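PDB 5VEO: ectonucleotide pyrophosphatase/phosphodiesterase family member 5 from Mus musculus, which probably hydrolyses nucleotide phosphodiester bonds at a zinc-dependent active site, with a substrate range narrowed by a tyrosine substitution. Local coordinates for residues D22-D27 against P35-I40; W173-D178 against G191-D196. The protein carries 1 engineered substitution. One frame throughout, in Å; residues are numbered along the deposited sequence. Where two conformers were deposited one is given.

Contact 1: D22-D27 against P35-I40; sequences DGFRWD and PHFHYI. With ZN (zinc ion), chain E; AMP (adenosine monophosphate), chain Q.
Phe24 and Phe37 meet ring to ring where the loop after strand 16-21 meets helix 35-42. This is part of the alkaline phosphatase-like fold, in which a metal-binding aspartate follows a strand of the central sheet. The two side chains approach from opposite directions, and two ring atoms of Phe24 lie against Phe37 CZ, with Phe24 CE2 3.5 Å and Phe24 CZ 3.6 Å from it. Phe37 CE1 sits over one face of Phe24, but the planes are inclined at 36° with centroids 4.8 Å apart, an oblique arrangement, neither stacked nor edge-to-face. With CG anti to the carbonyl carbon (chi1 -77°), Phe37 projects from the helix into this apolar site. Leu201 of helix 190-210 and Leu339 of strand 338-341 also pack on it, while Ile337, touching both rings, and Val197, touching Phe24, extend the buried cluster. Replacing Phe37 with an alanine would probably leave that face of Phe24 without its aromatic neighbour and open a gap between the loop and the helix. The backbone around Phe24 is held as well, its N bonded to Ser223 OG and that of Gly23 to Asp224 OD1. Further along the loop, Arg25 grips the carboxylate of Asp27 side-on in a salt bridge: NE is 2.7 Å from Asp27 OD2, which lies nearly in the guanidinium plane, and NH2 bonds Asp27 OD1, while NH1 reaches Met227 O. At the other end of the loop Asp22 binds a zinc ion that Asp224 and His225 also hold. Asp22 OD2 is hydrogen-bonded to Tyr172 OH, whereas Asp22 OD1 lies 1.9 Å from the zinc, which AMP O3P meets at 1.8 Å.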
loop_
_atom_site.group_PDB
_atom_site.type_symbol
_atom_site.label_atom_id
_atom_site.label_comp_id
_atom_site.label_asym_id
_atom_site.label_seq_id
_atom_site.Cartn_x
_atom_site.Cartn_y
_atom_site.Cartn_z
ATOM N N ASP A 22 -7.931 -0.836 1.928
ATOM C CA ASP A 22 -6.830 -0.032 2.428
ATOM C C ASP A 22 -6.769 -0.092 3.962
ATOM O O ASP A 22 -7.785 0.077 4.642
ATOM C CB ASP A 22 -7.000 1.409 1.947
ATOM C CG ASP A 22 -5.716 2.214 2.064
ATOM O OD1 ASP A 22 -5.151 2.220 3.188
ATOM O OD2 ASP A 22 -5.255 2.790 1.043
ATOM N N GLY A 23 -5.575 -0.309 4.505
ATOM C CA GLY A 23 -5.366 -0.215 5.950
ATOM C C GLY A 23 -5.952 -1.353 6.755
ATOM O O GLY A 23 -6.315 -1.169 7.926
ATOM N N PHE A 24 -6.045 -2.537 6.162
ATOM C CA PHE A 24 -6.647 -3.687 6.832
ATOM C C PHE A 24 -5.519 -4.445 7.523
ATOM O O PHE A 24 -4.840 -5.299 6.941
ATOM C CB PHE A 24 -7.425 -4.560 5.852
ATOM C CG PHE A 24 -8.435 -5.460 6.517
ATOM C CD1 PHE A 24 -8.034 -6.506 7.350
ATOM C CD2 PHE A 24 -9.794 -5.242 6.342
ATOM C CE1 PHE A 24 -8.980 -7.325 7.964
ATOM C CE2 PHE A 24 -10.740 -6.074 6.947
ATOM C CZ PHE A 24 -10.325 -7.117 7.759
ATOM N N ARG A 25 -5.290 -4.082 8.781
ATOM C CA ARG A 25 -4.280 -4.730 9.603
ATOM C C ARG A 25 -4.596 -6.221 9.732
ATOM O O ARG A 25 -5.757 -6.619 9.858
ATOM C CB ARG A 25 -4.257 -4.055 10.982
ATOM C CG ARG A 25 -3.060 -4.364 11.828
ATOM C CD ARG A 25 -3.024 -3.462 13.041
ATOM N NE ARG A 25 -3.754 -4.031 14.135
ATOM C CZ ARG A 25 -3.917 -3.440 15.314
ATOM N NH1 ARG A 25 -3.419 -2.221 15.550
ATOM N NH2 ARG A 25 -4.577 -4.092 16.274
ATOM N N TRP A 26 -3.529 -7.028 9.780
ATOM C CA TRP A 26 -3.628 -8.487 9.698
ATOM C C TRP A 26 -4.548 -9.078 10.776
ATOM O O TRP A 26 -5.263 -10.060 10.520
ATOM C CB TRP A 26 -2.220 -9.099 9.786
ATOM C CG TRP A 26 -1.600 -8.892 11.118
ATOM C CD1 TRP A 26 -1.031 -7.752 11.603
ATOM C CD2 TRP A 26 -1.550 -9.852 12.172
ATOM N NE1 TRP A 26 -0.631 -7.948 12.917
ATOM C CE2 TRP A 26 -0.941 -9.234 13.278
ATOM C CE3 TRP A 26 -1.962 -11.185 12.282
ATOM C CZ2 TRP A 26 -0.730 -9.902 14.482
ATOM C CZ3 TRP A 26 -1.748 -11.849 13.485
ATOM C CH2 TRP A 26 -1.129 -11.201 14.560
ATOM N N ASP A 27 -4.553 -8.501 11.972
ATOM C CA ASP A 27 -5.333 -9.059 13.078
ATOM C C ASP A 27 -6.738 -8.472 13.192
ATOM O O ASP A 27 -7.487 -8.867 14.095
ATOM C CB ASP A 27 -4.579 -8.876 14.390
ATOM C CG ASP A 27 -4.401 -7.420 14.761
ATOM O OD1 ASP A 27 -4.096 -7.127 15.941
ATOM O OD2 ASP A 27 -4.604 -6.556 13.893
ATOM N N PRO A 35 -17.275 -13.478 8.994
ATOM C CA PRO A 35 -17.658 -14.736 8.331
ATOM C C PRO A 35 -17.237 -14.821 6.884
ATOM O O PRO A 35 -16.914 -15.921 6.423
ATOM C CB PRO A 35 -19.187 -14.754 8.477
ATOM C CG PRO A 35 -19.575 -13.325 8.756
ATOM C CD PRO A 35 -18.433 -12.778 9.562
ATOM N N HIS A 36 -17.199 -13.704 6.152
ATOM C CA HIS A 36 -16.839 -13.810 4.745
ATOM C C HIS A 36 -15.337 -13.957 4.564
ATOM O O HIS A 36 -14.895 -14.746 3.721
ATOM C CB HIS A 36 -17.405 -12.625 3.982
ATOM C CG HIS A 36 -18.895 -12.615 3.992
ATOM N ND1 HIS A 36 -19.634 -11.754 4.772
ATOM C CD2 HIS A 36 -19.786 -13.440 3.392
ATOM C CE1 HIS A 36 -20.922 -12.007 4.598
ATOM N NE2 HIS A 36 -21.038 -13.025 3.768
ATOM N N PHE A 37 -14.530 -13.257 5.372
ATOM C CA PHE A 37 -13.104 -13.557 5.384
ATOM C C PHE A 37 -12.863 -15.010 5.770
ATOM O O PHE A 37 -12.036 -15.690 5.160
ATOM C CB PHE A 37 -12.345 -12.630 6.335
ATOM C CG PHE A 37 -12.114 -11.232 5.784
ATOM C CD1 PHE A 37 -10.982 -10.945 5.048
ATOM C CD2 PHE A 37 -13.025 -10.215 6.010
ATOM C CE1 PHE A 37 -10.757 -9.660 4.530
ATOM C CE2 PHE A 37 -12.800 -8.929 5.507
ATOM C CZ PHE A 37 -11.665 -8.666 4.757
ATOM N N HIS A 38 -13.586 -15.506 6.778
ATOM C CA HIS A 38 -13.375 -16.878 7.228
ATOM C C HIS A 38 -13.836 -17.894 6.186
ATOM O O HIS A 38 -13.247 -18.977 6.079
ATOM C CB HIS A 38 -14.064 -17.079 8.581
ATOM C CG HIS A 38 -13.234 -16.609 9.734
ATOM N ND1 HIS A 38 -13.139 -15.281 10.082
ATOM C CD2 HIS A 38 -12.428 -17.281 10.592
ATOM C CE1 HIS A 38 -12.327 -15.153 11.119
ATOM N NE2 HIS A 38 -11.873 -16.352 11.440
ATOM N N TYR A 39 -14.835 -17.541 5.371
ATOM C CA TYR A 39 -15.250 -18.410 4.277
ATOM C C TYR A 39 -14.134 -18.568 3.246
ATOM O O TYR A 39 -13.860 -19.678 2.775
ATOM C CB TYR A 39 -16.515 -17.843 3.638
ATOM C CG TYR A 39 -16.995 -18.597 2.430
ATOM C CD1 TYR A 39 -17.670 -19.805 2.561
ATOM C CD2 TYR A 39 -16.781 -18.104 1.154
ATOM C CE1 TYR A 39 -18.130 -20.494 1.442
ATOM C CE2 TYR A 39 -17.239 -18.782 0.036
ATOM C CZ TYR A 39 -17.900 -19.979 0.183
ATOM O OH TYR A 39 -18.335 -20.642 -0.956
ATOM N N ILE A 40 -13.453 -17.473 2.902
ATOM C CA ILE A 40 -12.306 -17.576 2.001
ATOM C C ILE A 40 -11.196 -18.408 2.638
ATOM O O ILE A 40 -10.565 -19.242 1.975
ATOM C CB ILE A 40 -11.809 -16.176 1.604
ATOM C CG1 ILE A 40 -12.835 -15.539 0.654
ATOM C CG2 ILE A 40 -10.436 -16.268 0.945
ATOM C CD1 ILE A 40 -12.528 -14.131 0.247
HETATM ZN ZN ZN E . -3.289 2.734 3.014
HETATM P P AMP Q . -2.809 6.020 2.970
HETATM O O1P AMP Q . -1.326 6.143 2.792
HETATM O O2P AMP Q . -3.295 6.767 4.218
HETATM O O3P AMP Q . -3.295 4.573 2.982
HETATM O "O5'" AMP Q . -3.530 6.709 1.717
HETATM C "C5'" AMP Q . -4.857 6.289 1.362
HETATM C "C4'" AMP Q . -5.721 7.401 0.837
HETATM O "O4'" AMP Q . -5.317 7.695 -0.493
HETATM C "C3'" AMP Q . -7.200 7.020 0.736
HETATM O "O3'" AMP Q . -7.949 7.671 1.738
HETATM C "C2'" AMP Q . -7.638 7.504 -0.650
HETATM O "O2'" AMP Q . -8.783 8.313 -0.662
HETATM C "C1'" AMP Q . -6.423 8.251 -1.160
HETATM N N9 AMP Q . -6.221 8.103 -2.584
HETATM C C8 AMP Q . -5.943 6.976 -3.263
HETATM N N7 AMP Q . -5.803 7.260 -4.582
HETATM C C5 AMP Q . -5.994 8.600 -4.708
HETATM C C6 AMP Q . -5.982 9.582 -5.810
HETATM N N6 AMP Q . -5.737 9.174 -7.068
HETATM N N1 AMP Q . -6.220 10.875 -5.524
HETATM C C2 AMP Q . -6.464 11.313 -4.276
HETATM N N3 AMP Q . -6.484 10.491 -3.215
HETATM C C4 AMP Q . -6.271 9.147 -3.394
#

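Contact 2: W173-D178 against G191-D196. With ZN (zinc ion), chain D; ZN (zinc ion), chain F; AMP (adenosine monophosphate), chain Q.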
loop_
_atom_site.group_PDB
_atom_site.type_symbol
_atom_site.label_atom_id
_atom_site.label_comp_id
_atom_site.label_asym_id
_atom_site.label_seq_id
_atom_site.Cartn_x
_atom_site.Cartn_y
_atom_site.Cartn_z
ATOM N N TRP A 173 -10.600 -0.212 -2.164
ATOM C CA TRP A 173 -11.564 0.429 -1.271
ATOM C C TRP A 173 -10.806 1.118 -0.141
ATOM O O TRP A 173 -9.790 0.595 0.329
ATOM C CB TRP A 173 -12.553 -0.604 -0.723
ATOM C CG TRP A 173 -13.699 -0.061 0.076
ATOM C CD1 TRP A 173 -14.001 -0.347 1.382
ATOM C CD2 TRP A 173 -14.706 0.848 -0.375
ATOM N NE1 TRP A 173 -15.141 0.318 1.758
ATOM C CE2 TRP A 173 -15.590 1.063 0.701
ATOM C CE3 TRP A 173 -14.946 1.501 -1.588
ATOM C CZ2 TRP A 173 -16.687 1.911 0.606
ATOM C CZ3 TRP A 173 -16.044 2.331 -1.692
ATOM C CH2 TRP A 173 -16.900 2.536 -0.597
ATOM N N GLU A 174 -11.308 2.289 0.301
ATOM C CA GLU A 174 -10.574 3.171 1.213
ATOM C C GLU A 174 -10.735 2.814 2.689
ATOM O O GLU A 174 -10.036 3.404 3.538
ATOM C CB GLU A 174 -11.016 4.616 0.999
ATOM C CG GLU A 174 -10.678 5.176 -0.379
ATOM C CD GLU A 174 -11.632 4.768 -1.500
ATOM O OE1 GLU A 174 -11.297 5.065 -2.678
ATOM O OE2 GLU A 174 -12.724 4.210 -1.208
ATOM N N GLU A 175 -11.643 1.898 3.011
ATOM C CA GLU A 175 -11.792 1.396 4.376
ATOM C C GLU A 175 -11.127 0.029 4.513
ATOM O O GLU A 175 -11.131 -0.772 3.555
ATOM C CB GLU A 175 -13.266 1.303 4.761
ATOM C CG GLU A 175 -13.955 2.639 4.931
ATOM C CD GLU A 175 -13.593 3.383 6.223
ATOM O OE1 GLU A 175 -12.519 3.141 6.815
ATOM O OE2 GLU A 175 -14.405 4.245 6.627
ATOM N N PRO A 176 -10.609 -0.274 5.725
ATOM C CA PRO A 176 -10.795 0.435 6.994
ATOM C C PRO A 176 -9.747 1.521 7.345
ATOM O O PRO A 176 -9.730 2.015 8.468
ATOM C CB PRO A 176 -10.737 -0.709 8.006
ATOM C CG PRO A 176 -9.752 -1.641 7.418
ATOM C CD PRO A 176 -10.013 -1.603 5.937
ATOM N N ASP A 177 -8.932 1.921 6.365
ATOM C CA ASP A 177 -7.937 2.975 6.588
ATOM C C ASP A 177 -8.575 4.275 7.078
ATOM O O ASP A 177 -8.114 4.883 8.055
ATOM C CB ASP A 177 -7.154 3.220 5.300
ATOM C CG ASP A 177 -6.084 4.274 5.459
ATOM O OD1 ASP A 177 -5.011 3.957 6.017
ATOM O OD2 ASP A 177 -6.291 5.427 4.997
ATOM N N ASP A 178 -9.617 4.740 6.383
ATOM C CA ASP A 178 -10.193 6.052 6.683
ATOM C C ASP A 178 -10.670 6.124 8.129
ATOM O O ASP A 178 -10.331 7.053 8.870
ATOM C CB ASP A 178 -11.363 6.337 5.742
ATOM C CG ASP A 178 -10.936 6.970 4.439
ATOM O OD1 ASP A 178 -9.758 7.356 4.313
ATOM O OD2 ASP A 178 -11.795 7.093 3.547
ATOM N N GLY A 191 -14.864 -2.011 15.264
ATOM C CA GLY A 191 -15.629 -3.203 14.960
ATOM C C GLY A 191 -16.631 -2.965 13.850
ATOM O O GLY A 191 -16.811 -3.812 12.967
ATOM N N SER A 192 -17.287 -1.801 13.876
ATOM C CA SER A 192 -18.311 -1.470 12.891
ATOM C C SER A 192 -17.749 -1.443 11.471
ATOM O O SER A 192 -18.379 -1.950 10.530
ATOM C CB SER A 192 -18.939 -0.118 13.242
ATOM O OG SER A 192 -19.433 -0.130 14.573
ATOM N N VAL A 193 -16.577 -0.831 11.286
ATOM C CA VAL A 193 -16.053 -0.709 9.932
ATOM C C VAL A 193 -15.495 -2.043 9.464
ATOM O O VAL A 193 -15.643 -2.400 8.293
ATOM C CB VAL A 193 -15.025 0.433 9.805
ATOM C CG1 VAL A 193 -13.772 0.171 10.532
ATOM C CG2 VAL A 193 -14.671 0.648 8.333
ATOM N N ILE A 194 -14.867 -2.811 10.364
ATOM C CA ILE A 194 -14.391 -4.140 9.975
ATOM C C ILE A 194 -15.572 -5.035 9.585
ATOM O O ILE A 194 -15.520 -5.760 8.579
ATOM C CB ILE A 194 -13.529 -4.762 11.093
ATOM C CG1 ILE A 194 -12.265 -3.906 11.328
ATOM C CG2 ILE A 194 -13.164 -6.204 10.714
ATOM C CD1 ILE A 194 -11.564 -4.157 12.641
ATOM N N SER A 195 -16.653 -5.003 10.367
ATOM C CA SER A 195 -17.845 -5.772 10.010
ATOM C C SER A 195 -18.376 -5.353 8.645
ATOM O O SER A 195 -18.792 -6.198 7.837
ATOM C CB SER A 195 -18.937 -5.581 11.064
ATOM O OG SER A 195 -18.604 -6.177 12.298
ATOM N N ASP A 196 -18.352 -4.055 8.361
ATOM C CA ASP A 196 -18.835 -3.585 7.071
ATOM C C ASP A 196 -17.949 -4.057 5.926
ATOM O O ASP A 196 -18.455 -4.426 4.854
ATOM C CB ASP A 196 -18.924 -2.078 7.047
ATOM C CG ASP A 196 -19.546 -1.591 5.746
ATOM O OD1 ASP A 196 -20.753 -1.827 5.538
ATOM O OD2 ASP A 196 -18.830 -1.029 4.914
HETATM ZN ZN ZN D . -3.925 5.764 5.772
HETATM ZN ZN ZN F . -9.959 8.462 1.969
HETATM P P AMP Q . -2.809 6.020 2.970
HETATM O O1P AMP Q . -1.326 6.143 2.792
HETATM O O2P AMP Q . -3.295 6.767 4.218
HETATM O O3P AMP Q . -3.295 4.573 2.982
HETATM O "O5'" AMP Q . -3.530 6.709 1.717
HETATM C "C5'" AMP Q . -4.857 6.289 1.362
HETATM C "C4'" AMP Q . -5.721 7.401 0.837
HETATM O "O4'" AMP Q . -5.317 7.695 -0.493
HETATM C "C3'" AMP Q . -7.200 7.020 0.736
HETATM O "O3'" AMP Q . -7.949 7.671 1.738
HETATM C "C2'" AMP Q . -7.638 7.504 -0.650
HETATM O "O2'" AMP Q . -8.783 8.313 -0.662
HETATM C "C1'" AMP Q . -6.423 8.251 -1.160
HETATM N N9 AMP Q . -6.221 8.103 -2.584
HETATM C C8 AMP Q . -5.943 6.976 -3.263
HETATM N N7 AMP Q . -5.803 7.260 -4.582
HETATM C C5 AMP Q . -5.994 8.600 -4.708
HETATM C C6 AMP Q . -5.982 9.582 -5.810
HETATM N N6 AMP Q . -5.737 9.174 -7.068
HETATM N N1 AMP Q . -6.220 10.875 -5.524
HETATM C C2 AMP Q . -6.464 11.313 -4.276
HETATM N N3 AMP Q . -6.484 10.491 -3.215
HETATM C C4 AMP Q . -6.271 9.147 -3.394
HETATM O O HOH W 1 -16.637 0.337 4.161
HETATM O O HOH W 2 -9.136 10.662 2.185
HETATM O O HOH W 3 -10.997 10.688 1.652
HETATM O O HOH W 4 -12.140 9.096 2.668
#
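Asp196 OD2 is gripped twice: a water donates to it at 2.7 Å, and Lys200 NZ forms a salt bridge with it. The same water accepts a hydrogen bond from Trp173 NE1 at 2.8 Å, lying in the plane of the indole at its edge, so it bridges the end of strand 168-173 to helix 190-210. Direct contact depends on Val193. Its CG2 meets the bent side chain of Glu175, which crosses it at about a right angle, with Glu175 CD 3.6 Å from Val193 CG2; the carboxylate is directed to Thr179 OG1 through OE2. Val193 CG1 instead packs on Pro176 CB at 4.0 Å. Pro176, preceded by a cis peptide bond, is the N-cap residue of helix 177-183, whose first residue, Asp177, supplies a ligand of the alkaline phosphatase-like two-zinc site. Asp177 points its CB away from segment 191-196 and, with CG anti to the backbone N (chi1 -179°), chelates one zinc through OD1 at 2.1 Å and OD2 at 2.5 Å; His181, His325 and AMP O2P complete that site. Asp178 OD1 lies 2.6 Å from an additional zinc at the ribose, met by AMP O3' at 2.2 Å and by Glu145.

In the fold
Contact 1 closes before contact 2 opens along the chain, yet their centres lie only 10 Å apart. Strands 16-21 and 168-173 are parallel neighbours in the mixed central sheet, and the loops leaving their ends run side by side: Asp22 N is 2.8 Å from Trp173 O, a probable hydrogen bond, and Asp22 O packs on Pro176 CD at 3.1 Å. Helix 190-210 serves both, supplying Val193 to contact 2 and packing through Val197 and Leu201 behind contact 1. The adjacent strand ends place Asp22 and Asp177, each on its own zinc, at the phosphate of one AMP, the two-metal arrangement of the alkaline phosphatase-like fold, while Asp178 meets a third zinc at the ribose.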